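Local coordinates for BT_4661 (Bacteroides thetaiotaomicron, PDB 4AK2), which binds heparin and heparan sulphate at the cell surface as a SusE-like glycan-binding protein, of which this is the ligand-binding domain, at residues L125-F130 against I143-G148; K40-A45 against T76-I81. One frame throughout, in Å; residues are numbered along the deposited sequence. Where two conformers were deposited one is given.

Interaction 1 of 2, residues L125-F130 against I143-G148; sequences LEYTPF and IAPSLG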
loop_
_atom_site.group_PDB
_atom_site.type_symbol
_atom_site.label_atom_id
_atom_site.label_comp_id
_atom_site.label_asym_id
_atom_site.label_seq_id
_atom_site.Cartn_x
_atom_site.Cartn_y
_atom_site.Cartn_z
ATOM N N LEU A 125 -9.865 5.613 -11.216
ATOM C CA LEU A 125 -10.094 5.199 -9.823
ATOM C C LEU A 125 -8.943 5.652 -8.928
ATOM O O LEU A 125 -7.817 5.189 -9.085
ATOM C CB LEU A 125 -10.243 3.670 -9.759
ATOM C CG LEU A 125 -10.523 3.079 -8.358
ATOM C CD1 LEU A 125 -11.894 3.559 -7.831
ATOM C CD2 LEU A 125 -10.534 1.568 -8.462
ATOM N N GLU A 126 -9.244 6.553 -7.982
ATOM C CA GLU A 126 -8.212 7.137 -7.154
ATOM C C GLU A 126 -8.628 7.155 -5.683
ATOM O O GLU A 126 -9.636 7.782 -5.301
ATOM C CB GLU A 126 -7.892 8.588 -7.596
ATOM C CG GLU A 126 -7.293 8.611 -8.993
ATOM C CD GLU A 126 -6.746 9.962 -9.394
ATOM O OE1 GLU A 126 -7.009 10.953 -8.672
ATOM O OE2 GLU A 126 -6.075 10.057 -10.438
ATOM N N TYR A 127 -7.852 6.505 -4.833
ATOM C CA TYR A 127 -7.999 6.625 -3.391
ATOM C C TYR A 127 -7.008 7.714 -2.949
ATOM O O TYR A 127 -5.819 7.653 -3.306
ATOM C CB TYR A 127 -7.591 5.307 -2.717
ATOM C CG TYR A 127 -8.584 4.173 -2.913
ATOM C CD1 TYR A 127 -8.563 3.368 -4.047
ATOM C CD2 TYR A 127 -9.571 3.927 -1.972
ATOM C CE1 TYR A 127 -9.461 2.343 -4.226
ATOM C CE2 TYR A 127 -10.493 2.907 -2.124
ATOM C CZ TYR A 127 -10.443 2.116 -3.279
ATOM O OH TYR A 127 -11.381 1.099 -3.466
ATOM N N THR A 128 -7.492 8.664 -2.178
ATOM C CA THR A 128 -6.623 9.745 -1.674
ATOM C C THR A 128 -6.871 9.837 -0.180
ATOM O O THR A 128 -7.883 10.445 0.226
ATOM C CB THR A 128 -6.956 11.078 -2.374
ATOM O OG1 THR A 128 -6.751 10.938 -3.779
ATOM C CG2 THR A 128 -6.095 12.228 -1.826
ATOM N N PRO A 129 -5.990 9.311 0.670
ATOM C CA PRO A 129 -4.712 8.663 0.374
ATOM C C PRO A 129 -4.902 7.282 -0.218
ATOM O O PRO A 129 -5.871 6.589 0.036
ATOM C CB PRO A 129 -4.071 8.542 1.780
ATOM C CG PRO A 129 -5.259 8.372 2.701
ATOM C CD PRO A 129 -6.289 9.296 2.127
ATOM N N PHE A 130 -3.888 6.896 -0.996
ATOM C CA PHE A 130 -3.847 5.535 -1.588
ATOM C C PHE A 130 -3.100 4.550 -0.738
ATOM O O PHE A 130 -2.973 3.375 -1.135
ATOM C CB PHE A 130 -3.384 5.544 -3.032
ATOM C CG PHE A 130 -1.950 5.990 -3.218
ATOM C CD1 PHE A 130 -0.904 5.033 -3.158
ATOM C CD2 PHE A 130 -1.620 7.328 -3.488
ATOM C CE1 PHE A 130 0.407 5.423 -3.371
ATOM C CE2 PHE A 130 -0.308 7.723 -3.687
ATOM C CZ PHE A 130 0.700 6.759 -3.616
ATOM N N ILE A 143 -10.295 5.379 2.937
ATOM C CA ILE A 143 -11.028 6.483 2.302
ATOM C C ILE A 143 -11.947 5.938 1.208
ATOM O O ILE A 143 -11.632 4.884 0.588
ATOM C CB ILE A 143 -10.012 7.521 1.733
ATOM C CG1 ILE A 143 -10.647 8.912 1.585
ATOM C CG2 ILE A 143 -9.405 7.065 0.415
ATOM C CD1 ILE A 143 -10.897 9.637 2.929
ATOM N N ALA A 144 -13.022 6.627 0.868
ATOM C CA ALA A 144 -13.815 6.297 -0.294
ATOM C C ALA A 144 -13.104 6.877 -1.516
ATOM O O ALA A 144 -12.674 8.020 -1.501
ATOM C CB ALA A 144 -15.220 6.913 -0.154
ATOM N N PRO A 145 -12.960 6.091 -2.605
ATOM C CA PRO A 145 -12.236 6.585 -3.750
ATOM C C PRO A 145 -13.087 7.513 -4.617
ATOM O O PRO A 145 -14.330 7.447 -4.572
ATOM C CB PRO A 145 -11.938 5.302 -4.545
ATOM C CG PRO A 145 -13.076 4.361 -4.198
ATOM C CD PRO A 145 -13.403 4.703 -2.750
ATOM N N SER A 146 -12.440 8.341 -5.423
ATOM C CA SER A 146 -13.153 8.973 -6.525
ATOM C C SER A 146 -13.110 8.005 -7.714
ATOM O O SER A 146 -12.136 7.249 -7.910
ATOM C CB SER A 146 -12.543 10.323 -6.890
ATOM O OG SER A 146 -11.151 10.185 -7.087
ATOM N N LEU A 147 -14.185 8.004 -8.491
ATOM C CA LEU A 147 -14.352 7.026 -9.571
ATOM C C LEU A 147 -14.065 7.583 -10.947
ATOM O O LEU A 147 -13.803 6.808 -11.865
ATOM C CB LEU A 147 -15.779 6.455 -9.566
ATOM C CG LEU A 147 -16.301 5.881 -8.241
ATOM C CD1 LEU A 147 -17.668 5.250 -8.441
ATOM C CD2 LEU A 147 -15.325 4.874 -7.630
ATOM N N GLY A 148 -14.187 8.900 -11.108
ATOM C CA GLY A 148 -14.019 9.559 -12.393
ATOM C C GLY A 148 -15.288 10.289 -12.801
ATOM O O GLY A 148 -16.400 9.876 -12.452
HETATM O O HOH W 1 -9.608 10.728 -4.699
HETATM O O HOH W 2 -10.315 9.357 -2.197
HETATM O O HOH W 3 -7.319 5.141 2.233
#
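Glu126 and Ser146 face each other as an antiparallel hydrogen-bonded pair. Glu126 N donates to Ser146 O at 3.0 Å, nearly straight at 170°. Ser146 N returns a more bent bond to Glu126 O at 2.9 Å. One water adds to this bridge at Glu126 O and also binds Thr128 OG1; past it, waters link Thr128 N to Ala144 O and Pro129 O to Ile143 N. Tyr127 OH is hydrogen-bonded to Phe227 O, and Arg29 holds Tyr127 O and Thr128 OG1.

Packing centres on Tyr127 and Pro145, whose side chains lie side by side. Pro145 CB sits above the middle of the ring, 3.5 Å from its centroid, a CH-pi contact almost on the ring normal. Ile143 O meets the same ring at its edge, in plane, 3.4 Å from Tyr127 CD2. The Ile143 side chain crosses Pro129, which follows a cis peptide, at about a right angle, and its CG1 lies 3.4 Å from Thr128 O. Leu125 CD1 lies 3.7 Å from Leu147 CD2, the two side chains alongside each other. Two loops are thus joined by an isolated antiparallel beta bridge, extended on one side by water-mediated links, beside strand 268-276.

Interaction 2 of 2, residues K40-A45 against T76-I81; sequences KPVPTA and TGQITI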
loop_
_atom_site.group_PDB
_atom_site.type_symbol
_atom_site.label_atom_id
_atom_site.label_comp_id
_atom_site.label_asym_id
_atom_site.label_seq_id
_atom_site.Cartn_x
_atom_site.Cartn_y
_atom_site.Cartn_z
ATOM N N LYS A 40 9.937 13.127 -8.320
ATOM C CA LYS A 40 11.220 12.703 -7.759
ATOM C C LYS A 40 11.290 13.287 -6.354
ATOM O O LYS A 40 11.905 14.337 -6.122
ATOM C CB LYS A 40 12.399 13.182 -8.647
ATOM C CG LYS A 40 12.405 12.572 -10.041
ATOM C CD LYS A 40 13.645 13.030 -10.801
ATOM C CE LYS A 40 13.684 12.438 -12.190
ATOM N NZ LYS A 40 14.946 12.842 -12.879
ATOM N N PRO A 41 10.651 12.629 -5.387
ATOM C CA PRO A 41 10.486 13.288 -4.078
ATOM C C PRO A 41 11.792 13.405 -3.321
ATOM O O PRO A 41 12.665 12.522 -3.367
ATOM C CB PRO A 41 9.539 12.377 -3.313
ATOM C CG PRO A 41 9.197 11.274 -4.191
ATOM C CD PRO A 41 9.902 11.377 -5.520
ATOM N N VAL A 42 11.875 14.504 -2.572
ATOM C CA VAL A 42 12.988 14.714 -1.662
ATOM C C VAL A 42 12.456 14.837 -0.236
ATOM O O VAL A 42 11.293 15.261 0.016
ATOM C CB VAL A 42 13.831 15.964 -1.989
ATOM C CG1 VAL A 42 14.612 15.789 -3.292
ATOM C CG2 VAL A 42 12.955 17.220 -1.985
ATOM N N PRO A 43 13.281 14.437 0.746
ATOM C CA PRO A 43 12.780 14.507 2.115
ATOM C C PRO A 43 12.595 15.942 2.605
ATOM O O PRO A 43 13.298 16.882 2.194
ATOM C CB PRO A 43 13.854 13.759 2.906
ATOM C CG PRO A 43 15.103 13.966 2.100
ATOM C CD PRO A 43 14.664 13.915 0.664
ATOM N N THR A 44 11.673 16.083 3.533
ATOM C CA THR A 44 11.312 17.433 4.030
ATOM C C THR A 44 11.367 17.583 5.534
ATOM O O THR A 44 11.209 18.692 6.026
ATOM C CB THR A 44 9.906 17.842 3.560
ATOM O OG1 THR A 44 8.932 16.971 4.164
ATOM C CG2 THR A 44 9.830 17.837 2.034
ATOM N N ALA A 45 11.625 16.501 6.273
ATOM C CA ALA A 45 11.617 16.569 7.748
ATOM C C ALA A 45 12.486 15.479 8.330
ATOM O O ALA A 45 12.558 14.378 7.766
ATOM C CB ALA A 45 10.192 16.445 8.322
ATOM N N THR A 76 21.160 13.762 -1.168
ATOM C CA THR A 76 19.943 14.568 -1.034
ATOM C C THR A 76 18.687 13.769 -0.643
ATOM O O THR A 76 17.674 14.322 -0.193
ATOM C CB THR A 76 19.597 15.284 -2.339
ATOM O OG1 THR A 76 19.191 14.301 -3.290
ATOM C CG2 THR A 76 20.772 16.071 -2.878
ATOM N N GLY A 77 18.743 12.465 -0.814
ATOM C CA GLY A 77 17.590 11.608 -0.580
ATOM C C GLY A 77 16.548 11.619 -1.692
ATOM O O GLY A 77 15.509 10.994 -1.549
ATOM N N GLN A 78 16.832 12.262 -2.835
ATOM C CA GLN A 78 15.852 12.333 -3.918
ATOM C C GLN A 78 15.646 10.950 -4.481
ATOM O O GLN A 78 16.631 10.280 -4.840
ATOM C CB GLN A 78 16.303 13.278 -5.071
ATOM C CG GLN A 78 15.227 13.432 -6.151
ATOM C CD GLN A 78 15.335 14.706 -7.018
ATOM O OE1 GLN A 78 16.374 14.991 -7.562
ATOM N NE2 GLN A 78 14.219 15.448 -7.170
ATOM N N ILE A 79 14.391 10.528 -4.557
ATOM C CA ILE A 79 14.097 9.188 -5.089
ATOM C C ILE A 79 13.657 9.306 -6.551
ATOM O O ILE A 79 12.912 10.219 -6.920
ATOM C CB ILE A 79 12.913 8.549 -4.328
ATOM C CG1 ILE A 79 13.197 8.501 -2.822
ATOM C CG2 ILE A 79 12.518 7.195 -4.888
ATOM C CD1 ILE A 79 11.978 8.164 -1.989
ATOM N N THR A 80 14.120 8.379 -7.388
ATOM C CA THR A 80 13.639 8.261 -8.759
ATOM C C THR A 80 13.128 6.844 -8.989
ATOM O O THR A 80 13.810 5.871 -8.658
ATOM C CB THR A 80 14.767 8.572 -9.778
ATOM O OG1 THR A 80 15.212 9.900 -9.539
ATOM C CG2 THR A 80 14.249 8.455 -11.194
ATOM N N ILE A 81 11.924 6.746 -9.550
ATOM C CA ILE A 81 11.300 5.482 -9.869
ATOM C C ILE A 81 11.218 5.341 -11.383
ATOM O O ILE A 81 10.899 6.289 -12.088
ATOM C CB ILE A 81 9.854 5.407 -9.281
ATOM C CG1 ILE A 81 9.875 5.661 -7.800
ATOM C CG2 ILE A 81 9.275 4.025 -9.553
ATOM C CD1 ILE A 81 10.431 4.513 -7.003
HETATM O O HOH W 4 16.803 11.203 -11.369
#
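An ST turn leads into strand 79-82 of the two-stranded antiparallel hairpin 69-82, and the proline-rich loop 40-45 lies along this entry. In the turn, Thr76 OG1 accepts from Gln78 N at 3.2 Å. Gly77 between them has a positive phi of 78°, and Pro43 CD packs 3.2 Å from Thr76 O.

The two segments run roughly antiparallel, but only one direct backbone hydrogen bond of the conventional kind joins them: Ile79 N to Pro41 O, 2.9 Å. Gln78 CA adds a CA-H...O contact to that same oxygen. The ring nitrogens of Pro41 and Pro43 have no hydrogen to donate, which limits strand-like pairing along this loop. Lys40 CA likewise approaches Ile79 O, an oxygen buried by the contact with no conventional polar partner.

On the hydrophobic side, Pro41 CD comes 4.3 Å from Ile79 CB. Both residues also pack against Tyr12 and against Phe113 of strand 105-115, so the hairpin and the loop share cover over that sheet. Tyr12 OH is hydrogen-bonded to Gly77 O.

On the more exposed side, Val42 CG1, in the modelled conformer, touches Gln78 CB at 3.5 Å. The extended Lys40 chain runs alongside Thr80, and one water accepts from Lys40 NZ and is hydrogen-bonded to Thr80 OG1. Gln78 has CG anti to its backbone N (chi1 -176°), which places CG 3.4 Å from Lys40 O. Its amide then passes by Lys40 CB and closes a side-chain bond: NE2 donates to Lys40 O at 2.8 Å, with an N-H...O angle of 166° and the oxygen lying close to the amide plane.

How the interactions relate
From the N terminus, the chain leaves strand 27-30 and enters the loop holding 40-45. Interaction 2 closes the excursion through strands 45-46, 56-63 and 69-72 when the chain returns at 76-81. Strands 89-98 and 105-115 follow before interaction 1 opens at 125-130; it closes a shorter loop, through strands 131-134 and 140-141, at 143-148. The loops neither nest nor cross but follow in series, with contact centres 24 Å apart and nearest atoms about 10 Å apart. Interaction 2 joins the hairpin to the loop after strand 27-30, both packing on strand 105-115 of the four-stranded sheet, whereas interaction 1 joins loops beside the seven-stranded sheet.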